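Long-range contacts in glycosyl hydrolase (Bacteroides ovatus, PDB 3QC2), which is a glycosyl hydrolase, probably folded as a five-bladed beta-propeller like other members of its clan of carbohydrate-active proteins: residues Val28-Glu33 with Asp344-Val349; Val67-Glu72 with Gly87-Thr92; Ser183-Val188 with Pro252-Thr257; Val282-Gln287 with Asp303-Arg308. All coordinates share one frame; numbering follows the deposited sequence.

Contact 1 (Val28-Glu33 with Asp344-Val349)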
# COMPACT_ATOMS: atom_id res chain seq x y z
N VAL A 28 -12.87 -7.27 -7.10
CA VAL A 28 -12.08 -8.29 -7.83
C VAL A 28 -11.69 -9.50 -6.96
O VAL A 28 -11.52 -10.62 -7.46
CB VAL A 28 -10.81 -7.69 -8.49
CG1 VAL A 28 -11.20 -6.64 -9.50
CG2 VAL A 28 -9.87 -7.10 -7.43
N ILE A 29 -11.54 -9.27 -5.65
CA ILE A 29 -11.18 -10.33 -4.71
C ILE A 29 -11.98 -10.14 -3.43
O ILE A 29 -11.92 -9.10 -2.80
CB ILE A 29 -9.67 -10.31 -4.39
CG1 ILE A 29 -8.85 -10.61 -5.67
CG2 ILE A 29 -9.34 -11.32 -3.33
CD1 ILE A 29 -7.35 -10.49 -5.49
N SER A 30 -12.74 -11.18 -3.06
CA SER A 30 -13.56 -11.17 -1.86
C SER A 30 -13.22 -12.39 -1.00
O SER A 30 -12.60 -13.35 -1.48
CB SER A 30 -15.04 -11.20 -2.23
OG SER A 30 -15.39 -10.06 -2.97
N PRO A 31 -13.64 -12.36 0.29
CA PRO A 31 -13.38 -13.50 1.18
C PRO A 31 -14.02 -14.82 0.69
O PRO A 31 -15.12 -14.80 0.12
CB PRO A 31 -14.00 -13.06 2.51
CG PRO A 31 -14.08 -11.59 2.45
CD PRO A 31 -14.23 -11.21 1.02
N ILE A 32 -13.31 -15.93 0.93
CA ILE A 32 -13.76 -17.28 0.57
C ILE A 32 -13.81 -18.11 1.85
O ILE A 32 -12.83 -18.18 2.61
CB ILE A 32 -12.80 -17.97 -0.45
CG1 ILE A 32 -12.77 -17.20 -1.77
CG2 ILE A 32 -13.24 -19.39 -0.72
CD1 ILE A 32 -11.95 -17.91 -2.86
N GLU A 33 -14.95 -18.76 2.07
CA GLU A 33 -15.20 -19.57 3.27
C GLU A 33 -14.47 -20.95 3.25
O GLU A 33 -13.81 -21.33 4.22
CB GLU A 33 -16.72 -19.79 3.38
CG GLU A 33 -17.22 -20.48 4.65
CD GLU A 33 -17.18 -19.59 5.90
OE1 GLU A 33 -17.08 -18.34 5.75
OE2 GLU A 33 -17.27 -20.15 7.03
N ASP A 344 -11.97 -2.37 4.38
CA ASP A 344 -11.15 -3.36 5.08
C ASP A 344 -11.64 -4.82 4.91
O ASP A 344 -11.43 -5.64 5.79
CB ASP A 344 -11.06 -3.03 6.60
CG ASP A 344 -10.17 -1.84 6.91
OD1 ASP A 344 -9.63 -1.20 5.96
OD2 ASP A 344 -10.00 -1.56 8.10
N SER A 345 -12.29 -5.13 3.78
CA SER A 345 -12.80 -6.49 3.58
C SER A 345 -12.71 -7.06 2.15
O SER A 345 -12.75 -8.26 1.99
CB SER A 345 -14.24 -6.57 4.08
OG SER A 345 -15.07 -5.80 3.28
N LYS A 346 -12.58 -6.21 1.13
CA LYS A 346 -12.49 -6.65 -0.28
C LYS A 346 -11.39 -5.88 -1.04
O LYS A 346 -10.85 -4.89 -0.52
CB LYS A 346 -13.84 -6.46 -0.98
CG LYS A 346 -15.01 -7.08 -0.22
CD LYS A 346 -16.30 -6.94 -0.95
CE LYS A 346 -17.49 -7.29 -0.03
NZ LYS A 346 -17.42 -8.69 0.49
N VAL A 347 -11.04 -6.35 -2.23
CA VAL A 347 -10.05 -5.66 -3.09
C VAL A 347 -10.75 -5.11 -4.30
O VAL A 347 -11.58 -5.77 -4.90
CB VAL A 347 -8.92 -6.60 -3.57
CG1 VAL A 347 -7.99 -5.87 -4.57
CG2 VAL A 347 -8.14 -7.13 -2.40
N GLY A 348 -10.42 -3.89 -4.67
CA GLY A 348 -11.00 -3.26 -5.83
C GLY A 348 -9.95 -2.79 -6.79
O GLY A 348 -8.77 -2.66 -6.43
N VAL A 349 -10.38 -2.53 -8.03
CA VAL A 349 -9.51 -2.01 -9.07
C VAL A 349 -10.17 -0.80 -9.76
O VAL A 349 -11.40 -0.73 -9.86
CB VAL A 349 -9.19 -3.07 -10.14
CG1 VAL A 349 -10.48 -3.47 -10.92
CG2 VAL A 349 -8.10 -2.57 -11.11
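V28 and V347 meet methyl to methyl, CG2 of V28 lying 3.6 Å from CG1 of V347. The other branch of V28 serves a second partner: CG1, anti to the carbonyl carbon (chi1 -62°), comes within 3.5 Å of V349 CG1, the two side chains crossing at about a right angle. One valine thus spans two alternate residues of the strand. Beside it I29 adds its branch point, with CB 3.9 Å from V347 CB.

Outward from these aliphatic groups, two backbone bonds fix the register. V347 N gives a fairly straight bond to I29 O (2.9 Å, 162° at the hydrogen), lying in the carbonyl plane. V28 N reaches V347 O at 3.0 Å, but the angle at the hydrogen falls to 134° and the donor is tilted from the carbonyl plane.

At the polar edge the aliphatic part of K346 passes S30, CD being 3.8 Å from OG, while P31 sets CD 3.4 Å from S345 O. S30 O is in turn bonded by R99.

Two residues, V28 and I29, face the single residue V347, which defines a classic beta bulge. The bulge joins an early loop to the outermost strand 346-352 of the last sheet, consistent with a propeller whose late blade is tied to chain from near its beginning.

Contact 2 (Val67-Glu72 with Gly87-Thr92)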
# COMPACT_ATOMS: atom_id res chain seq x y z
N VAL A 67 -1.13 -10.00 -7.91
CA VAL A 67 -1.55 -9.31 -6.72
C VAL A 67 -1.35 -10.21 -5.51
O VAL A 67 -1.65 -11.39 -5.55
CB VAL A 67 -3.06 -8.90 -6.80
CG1 VAL A 67 -3.64 -8.66 -5.41
CG2 VAL A 67 -3.24 -7.66 -7.70
N LEU A 68 -0.77 -9.63 -4.45
CA LEU A 68 -0.68 -10.30 -3.16
C LEU A 68 -1.62 -9.54 -2.25
O LEU A 68 -1.43 -8.34 -2.02
CB LEU A 68 0.73 -10.32 -2.58
CG LEU A 68 1.60 -11.50 -3.04
CD1 LEU A 68 1.93 -11.39 -4.48
CD2 LEU A 68 2.86 -11.55 -2.20
N TYR A 69 -2.65 -10.23 -1.76
CA TYR A 69 -3.66 -9.60 -0.93
C TYR A 69 -3.60 -10.03 0.52
O TYR A 69 -3.33 -11.20 0.83
CB TYR A 69 -5.07 -9.88 -1.51
CG TYR A 69 -5.42 -11.37 -1.69
CD1 TYR A 69 -5.10 -12.04 -2.87
CD2 TYR A 69 -6.09 -12.08 -0.70
CE1 TYR A 69 -5.43 -13.40 -3.06
CE2 TYR A 69 -6.42 -13.43 -0.87
CZ TYR A 69 -6.09 -14.08 -2.05
OH TYR A 69 -6.42 -15.40 -2.23
N ARG A 70 -3.83 -9.07 1.42
CA ARG A 70 -3.90 -9.33 2.84
C ARG A 70 -5.18 -10.10 3.12
O ARG A 70 -6.25 -9.62 2.81
CB ARG A 70 -3.91 -8.02 3.63
CG ARG A 70 -4.17 -8.18 5.13
CD ARG A 70 -4.14 -6.83 5.84
NE ARG A 70 -4.50 -6.96 7.25
CZ ARG A 70 -4.56 -5.95 8.12
NH1 ARG A 70 -4.27 -4.69 7.74
NH2 ARG A 70 -4.91 -6.19 9.39
N ALA A 71 -5.05 -11.29 3.70
CA ALA A 71 -6.19 -12.13 4.01
C ALA A 71 -6.23 -12.45 5.50
O ALA A 71 -5.19 -12.69 6.12
CB ALA A 71 -6.12 -13.41 3.22
N GLU A 72 -7.44 -12.45 6.07
CA GLU A 72 -7.63 -12.74 7.50
C GLU A 72 -8.72 -13.75 7.76
O GLU A 72 -9.76 -13.78 7.08
CB GLU A 72 -7.99 -11.46 8.27
CG GLU A 72 -6.87 -10.47 8.44
CD GLU A 72 -7.33 -9.19 9.13
OE1 GLU A 72 -8.55 -8.92 9.15
OE2 GLU A 72 -6.47 -8.45 9.64
N GLY A 87 -2.31 -13.69 0.31
CA GLY A 87 -2.81 -14.54 -0.76
C GLY A 87 -2.16 -14.12 -2.05
O GLY A 87 -1.66 -13.00 -2.16
N TYR A 88 -2.16 -15.02 -3.03
CA TYR A 88 -1.52 -14.78 -4.34
C TYR A 88 -2.58 -14.93 -5.45
O TYR A 88 -3.34 -15.87 -5.44
CB TYR A 88 -0.39 -15.80 -4.54
CG TYR A 88 0.34 -15.78 -5.91
CD1 TYR A 88 -0.23 -16.36 -7.04
CD2 TYR A 88 1.62 -15.22 -6.03
CE1 TYR A 88 0.44 -16.35 -8.27
CE2 TYR A 88 2.29 -15.20 -7.24
CZ TYR A 88 1.70 -15.77 -8.36
OH TYR A 88 2.37 -15.77 -9.57
N ALA A 89 -2.60 -13.98 -6.38
CA ALA A 89 -3.55 -13.99 -7.50
C ALA A 89 -2.88 -13.41 -8.74
O ALA A 89 -2.07 -12.48 -8.63
CB ALA A 89 -4.76 -13.21 -7.17
N THR A 90 -3.22 -13.96 -9.90
CA THR A 90 -2.64 -13.51 -11.16
C THR A 90 -3.76 -13.12 -12.13
O THR A 90 -4.87 -13.66 -12.05
CB THR A 90 -1.74 -14.61 -11.79
OG1 THR A 90 -1.04 -14.08 -12.92
CG2 THR A 90 -2.54 -15.83 -12.20
N SER A 91 -3.47 -12.19 -13.04
CA SER A 91 -4.45 -11.73 -14.03
C SER A 91 -3.82 -11.39 -15.38
O SER A 91 -2.70 -10.87 -15.44
CB SER A 91 -5.17 -10.49 -13.51
OG SER A 91 -6.04 -9.96 -14.49
N THR A 92 -4.55 -11.68 -16.46
CA THR A 92 -4.09 -11.37 -17.82
C THR A 92 -4.65 -10.05 -18.33
O THR A 92 -4.18 -9.52 -19.34
CB THR A 92 -4.51 -12.48 -18.84
OG1 THR A 92 -5.94 -12.58 -18.88
CG2 THR A 92 -3.90 -13.85 -18.47
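V67, L68 and Y69 pair with A89, Y88 and G87 in an antiparallel beta hairpin, the two middle strands of the four-stranded sheet 52-99 and of what is consistent with one propeller blade. The axes of the short strands come within 4.7 Å at 146°, a marked twist.

Backbone bonds come as two reciprocal pairs. V67 and A89 form one hydrogen-bonded pair, with V67 N to A89 O at 2.7 Å and nearly straight (170°). Y69 and G87 form the other: G87 N meets Y69 O at 2.7 Å within the carbonyl plane, whereas Y69 N approaches G87 O from above its plane. L68 and Y88 make the non-hydrogen-bonded pair between them.

The apolar contact of that middle pair lies on the face opposite the Y69 ring, where L68 CD1 touches Y88 CD2 at 4.1 Å.

Charge lies at the far end of the first strand. R70 NH2 forms a salt bridge with E72 OE2 (2.8 Å), reaching its syn side out of the carboxylate plane; E122 and D123 bind the same guanidinium, so its positive charge is probably balanced by three carboxylates.

The aromatic contact is a CH-pi interaction. Y69 CG sits between backbone N and carbonyl carbon (chi1 56°), a rotamer that folds the ring over the neighbouring strand, where glycine leaves room for it. Its hydroxyl is held by E49 and R99. G87 CA lies 3.6 Å from the ring centroid, and A89 CB stands at the ring edge, 4.2 Å from Y69 CE1.

Contact 3 (Ser183-Val188 with Pro252-Thr257)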
# COMPACT_ATOMS: atom_id res chain seq x y z
N SER A 183 6.75 3.07 0.66
CA SER A 183 6.61 3.27 -0.79
C SER A 183 7.96 3.55 -1.46
O SER A 183 8.42 4.70 -1.50
CB SER A 183 5.65 4.41 -1.08
OG SER A 183 4.39 4.14 -0.52
N ILE A 184 8.59 2.51 -1.99
CA ILE A 184 9.90 2.66 -2.64
C ILE A 184 9.79 3.49 -3.91
O ILE A 184 8.77 3.43 -4.61
CB ILE A 184 10.54 1.29 -2.97
CG1 ILE A 184 10.79 0.49 -1.69
CG2 ILE A 184 11.86 1.47 -3.72
CD1 ILE A 184 11.33 -0.91 -1.94
N LEU A 185 10.83 4.27 -4.19
CA LEU A 185 10.85 5.12 -5.37
C LEU A 185 11.08 4.28 -6.62
O LEU A 185 11.98 3.43 -6.64
CB LEU A 185 11.94 6.18 -5.26
CG LEU A 185 11.98 7.21 -6.39
CD1 LEU A 185 10.69 8.03 -6.44
CD2 LEU A 185 13.16 8.10 -6.19
N THR A 186 10.27 4.53 -7.65
CA THR A 186 10.34 3.81 -8.89
C THR A 186 10.23 4.77 -10.07
O THR A 186 9.87 5.93 -9.90
CB THR A 186 9.18 2.80 -9.02
OG1 THR A 186 7.93 3.50 -9.06
CG2 THR A 186 9.18 1.82 -7.85
N GLU A 187 10.54 4.24 -11.26
CA GLU A 187 10.43 4.99 -12.51
C GLU A 187 10.05 4.03 -13.65
O GLU A 187 10.43 2.86 -13.64
CB GLU A 187 11.74 5.70 -12.85
CG GLU A 187 11.65 6.55 -14.16
CD GLU A 187 12.94 7.29 -14.52
OE1 GLU A 187 14.02 6.96 -13.94
OE2 GLU A 187 12.88 8.19 -15.39
N VAL A 188 9.29 4.53 -14.61
CA VAL A 188 8.91 3.77 -15.77
C VAL A 188 10.03 3.95 -16.81
O VAL A 188 10.25 5.05 -17.29
CB VAL A 188 7.56 4.22 -16.36
CG1 VAL A 188 7.24 3.44 -17.60
CG2 VAL A 188 6.44 4.04 -15.31
N PRO A 252 0.78 3.19 -2.75
CA PRO A 252 1.67 2.36 -3.56
C PRO A 252 3.06 3.01 -3.72
O PRO A 252 3.27 4.13 -3.24
CB PRO A 252 0.94 2.25 -4.90
CG PRO A 252 0.04 3.37 -4.95
CD PRO A 252 -0.27 3.82 -3.56
N PRO A 253 4.02 2.30 -4.38
CA PRO A 253 5.35 2.84 -4.62
C PRO A 253 5.31 4.21 -5.30
O PRO A 253 4.43 4.46 -6.13
CB PRO A 253 6.00 1.80 -5.54
CG PRO A 253 5.38 0.54 -5.16
CD PRO A 253 3.94 0.88 -4.79
N ALA A 254 6.24 5.10 -4.92
CA ALA A 254 6.32 6.44 -5.49
C ALA A 254 6.87 6.35 -6.92
O ALA A 254 7.67 5.46 -7.22
CB ALA A 254 7.21 7.33 -4.63
N ILE A 255 6.42 7.26 -7.80
CA ILE A 255 6.82 7.27 -9.23
C ILE A 255 7.53 8.57 -9.65
O ILE A 255 6.96 9.67 -9.58
CB ILE A 255 5.60 7.07 -10.20
CG1 ILE A 255 4.76 5.85 -9.80
CG2 ILE A 255 6.07 6.93 -11.63
CD1 ILE A 255 3.91 6.06 -8.59
N TYR A 256 8.77 8.42 -10.11
CA TYR A 256 9.57 9.50 -10.63
C TYR A 256 9.10 9.76 -12.06
O TYR A 256 9.13 8.86 -12.90
CB TYR A 256 11.06 9.09 -10.63
CG TYR A 256 12.04 10.09 -11.21
CD1 TYR A 256 12.22 10.18 -12.58
CD2 TYR A 256 12.83 10.89 -10.38
CE1 TYR A 256 13.16 11.09 -13.14
CE2 TYR A 256 13.76 11.80 -10.92
CZ TYR A 256 13.91 11.89 -12.31
OH TYR A 256 14.82 12.77 -12.85
N THR A 257 8.63 10.99 -12.32
CA THR A 257 8.15 11.39 -13.66
C THR A 257 8.88 12.66 -14.09
O THR A 257 9.63 13.24 -13.29
CB THR A 257 6.62 11.68 -13.66
OG1 THR A 257 6.37 12.92 -12.97
CG2 THR A 257 5.83 10.54 -13.00
O HOH W 1 8.34 7.09 -14.77
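T186 and I255 form a parallel bridge between strands 182-189 and 247-257, each of which also pairs with antiparallel neighbours. Such side-by-side running is consistent with the leading strands of two consecutive propeller blades. The short strands 183-188 and 254-257 are twisted 40° against each other, with a closest axis approach of 4.5 Å.

T186 carries most of the polar link. Its carbonyl accepts Y256 N at 2.7 Å in an almost straight bond (175°). In the other direction A254 O is gripped twice by the same residue: T186 N reaches it at 2.8 Å and T186 OG1 at 2.7 Å, from opposite faces of the carbonyl plane. The hydroxyl can do this because OG1 stands between backbone N and carbonyl carbon (chi1 64°); Q193 NE2 is bonded to it as well. The bond from A254 N to I184 O is bent and weak. Beyond the direct bonds, a water continues the pairing, accepting from V188 N and donating to Y256 O, each at 2.7 Å.

On the face of L185 and A254, L185 CD1 packs against A254 CB at 4.0 Å. Farther along, E187 and Y256 run side by side, and E187 OE2 comes within 3.5 Å of Y256 CD1. K196 probably contributes to this closeness, forming a salt bridge with E187 OE1 and a cation-pi contact with the Y256 ring.

The lysine shared by carboxylate and ring probably balances the negative charge of E187 and helps hold the two side by side, while inside the sheet threonine supplies, through its hydroxyl, an extra bond between the two twisted parallel strands.

Contact 4 (Val282-Gln287 with Asp303-Arg308)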
# COMPACT_ATOMS: atom_id res chain seq x y z
N VAL A 282 -12.23 7.78 8.16
CA VAL A 282 -12.10 6.86 7.02
C VAL A 282 -11.11 7.42 6.02
O VAL A 282 -10.73 8.60 6.10
CB VAL A 282 -13.42 6.56 6.37
CG1 VAL A 282 -14.31 5.75 7.34
CG2 VAL A 282 -14.08 7.82 5.97
N TYR A 283 -10.71 6.58 5.08
CA TYR A 283 -9.69 6.95 4.11
C TYR A 283 -10.20 7.34 2.74
O TYR A 283 -11.15 6.76 2.22
CB TYR A 283 -8.72 5.78 3.92
CG TYR A 283 -7.86 5.43 5.11
CD1 TYR A 283 -6.65 6.06 5.33
CD2 TYR A 283 -8.25 4.46 6.00
CE1 TYR A 283 -5.85 5.73 6.41
CE2 TYR A 283 -7.46 4.12 7.09
CZ TYR A 283 -6.27 4.76 7.28
OH TYR A 283 -5.49 4.42 8.36
N ALA A 284 -9.52 8.33 2.17
CA ALA A 284 -9.74 8.79 0.80
C ALA A 284 -8.33 9.09 0.26
O ALA A 284 -7.46 9.56 1.00
CB ALA A 284 -10.62 10.00 0.75
N ALA A 285 -8.12 8.80 -1.02
CA ALA A 285 -6.81 8.87 -1.63
C ALA A 285 -6.40 10.24 -2.14
O ALA A 285 -7.19 10.94 -2.78
CB ALA A 285 -6.71 7.83 -2.76
N GLY A 286 -5.14 10.59 -1.88
CA GLY A 286 -4.56 11.84 -2.31
C GLY A 286 -3.26 11.60 -3.06
O GLY A 286 -2.87 10.47 -3.29
N GLN A 287 -2.62 12.70 -3.47
CA GLN A 287 -1.34 12.63 -4.18
C GLN A 287 -0.49 13.81 -3.74
O GLN A 287 -1.01 14.90 -3.53
CB GLN A 287 -1.52 12.67 -5.71
CG GLN A 287 -2.37 11.55 -6.27
CD GLN A 287 -2.42 11.53 -7.81
OE1 GLN A 287 -1.41 11.76 -8.49
NE2 GLN A 287 -3.58 11.23 -8.36
N ASP A 303 -5.64 19.18 -2.78
CA ASP A 303 -6.50 19.69 -1.72
C ASP A 303 -7.77 18.85 -1.53
O ASP A 303 -8.40 18.92 -0.50
CB ASP A 303 -6.88 21.16 -2.00
CG ASP A 303 -5.67 22.10 -1.90
OD1 ASP A 303 -4.65 21.74 -1.22
OD2 ASP A 303 -5.74 23.20 -2.49
N GLU A 304 -8.12 18.07 -2.55
CA GLU A 304 -9.29 17.19 -2.53
C GLU A 304 -8.81 15.79 -2.90
O GLU A 304 -7.93 15.65 -3.71
CB GLU A 304 -10.31 17.66 -3.56
CG GLU A 304 -10.76 19.10 -3.41
CD GLU A 304 -11.60 19.34 -2.16
OE1 GLU A 304 -12.03 18.35 -1.53
OE2 GLU A 304 -11.84 20.51 -1.81
N PRO A 305 -9.41 14.75 -2.31
CA PRO A 305 -9.00 13.41 -2.68
C PRO A 305 -9.40 13.12 -4.15
O PRO A 305 -10.44 13.59 -4.61
CB PRO A 305 -9.76 12.53 -1.71
CG PRO A 305 -10.97 13.29 -1.39
CD PRO A 305 -10.56 14.73 -1.39
N PHE A 306 -8.55 12.40 -4.88
CA PHE A 306 -8.81 12.08 -6.31
C PHE A 306 -9.61 10.81 -6.45
O PHE A 306 -10.17 10.56 -7.50
CB PHE A 306 -7.49 11.93 -7.09
CG PHE A 306 -6.75 10.65 -6.80
CD1 PHE A 306 -5.83 10.57 -5.74
CD2 PHE A 306 -6.96 9.52 -7.60
CE1 PHE A 306 -5.13 9.38 -5.48
CE2 PHE A 306 -6.27 8.33 -7.35
CZ PHE A 306 -5.35 8.26 -6.28
N PHE A 307 -9.63 10.00 -5.38
CA PHE A 307 -10.35 8.73 -5.37
C PHE A 307 -10.91 8.52 -3.96
O PHE A 307 -10.18 8.61 -2.98
CB PHE A 307 -9.39 7.60 -5.75
CG PHE A 307 -10.07 6.30 -6.07
CD1 PHE A 307 -10.60 6.08 -7.35
CD2 PHE A 307 -10.16 5.29 -5.13
CE1 PHE A 307 -11.24 4.86 -7.67
CE2 PHE A 307 -10.79 4.06 -5.46
CZ PHE A 307 -11.33 3.87 -6.75
N ARG A 308 -12.21 8.25 -3.88
CA ARG A 308 -12.89 8.03 -2.58
C ARG A 308 -14.02 7.02 -2.73
O ARG A 308 -14.35 6.63 -3.85
CB ARG A 308 -13.43 9.36 -2.05
CG ARG A 308 -14.52 10.00 -2.90
CD ARG A 308 -14.89 11.35 -2.35
NE ARG A 308 -15.94 12.01 -3.12
CZ ARG A 308 -17.25 11.84 -2.92
NH1 ARG A 308 -17.72 11.00 -1.98
NH2 ARG A 308 -18.11 12.50 -3.69
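F306 turns its ring onto A285, G286 and Q287, and can be followed outward. CB leaves the chain near the Q287 amide, and CG stands between backbone N and carbonyl carbon (chi1 74°), which swings the ring back toward strand 283-290. CG lies 3.6 Å from Q287 NE2. CD1 comes next, 3.3 Å from A285 O. CE1 has two neighbours: G286 O at 3.3 Å, near the ring plane, and A285 CB at 3.5 Å. CZ, the tip, is still within reach of that same methyl.

The two faces differ. Q287 NE2 sits over the ring centre, 3.4 Å above the plane, with amide and ring 83° apart; the nitrogen is also hydrogen-bonded to F16 O. F307 CB covers the opposite face, toward its rim.

Two backbone bonds fix the chain that carries the ring. A285 N gives a bond to F307 O at 2.8 Å (157°), and F306 N reaches A285 O at 2.9 Å through a more bent one, so A285 is tied in both directions by consecutive residues. Before the ring, P305 CB packs on A284 CB at 3.6 Å. R308 N continues the loop's attachments by bonding D361.

A single antiparallel bridge, A285 with F307, attaches the loop between strands 298-301 and 324-332 to strand 283-290 of the mixed sheet, consistent with a linker leading from one propeller blade to the next. The ring's rim, where C-H groups carry slight positive charge, meets G286 O, and the amide nitrogen over one face may add a weak polar attraction to the hydrophobic burial.

Contacts 2, 3 and 4 are buried, whereas contact 1 is only partly so. Contacts 1 and 2 meet directly: I29 CD1 packs 3.8 Å from Y69 CD1, so the early loop lies on the hairpin nested inside the chain it closes. Contacts 3 and 4 reach the same mixed sheet, yet their nearest atoms are about 7 Å apart. Two contacts pair regular strands, antiparallel in contact 2 and parallel in contact 3; contacts 1 and 4 each lay a loop on a strand through one bridge. All four use backbone bonds; what is added differs: valine methyls in contact 1, rings over backbone or amide in contacts 2 and 4, and hydroxyl and water bonds in contact 3.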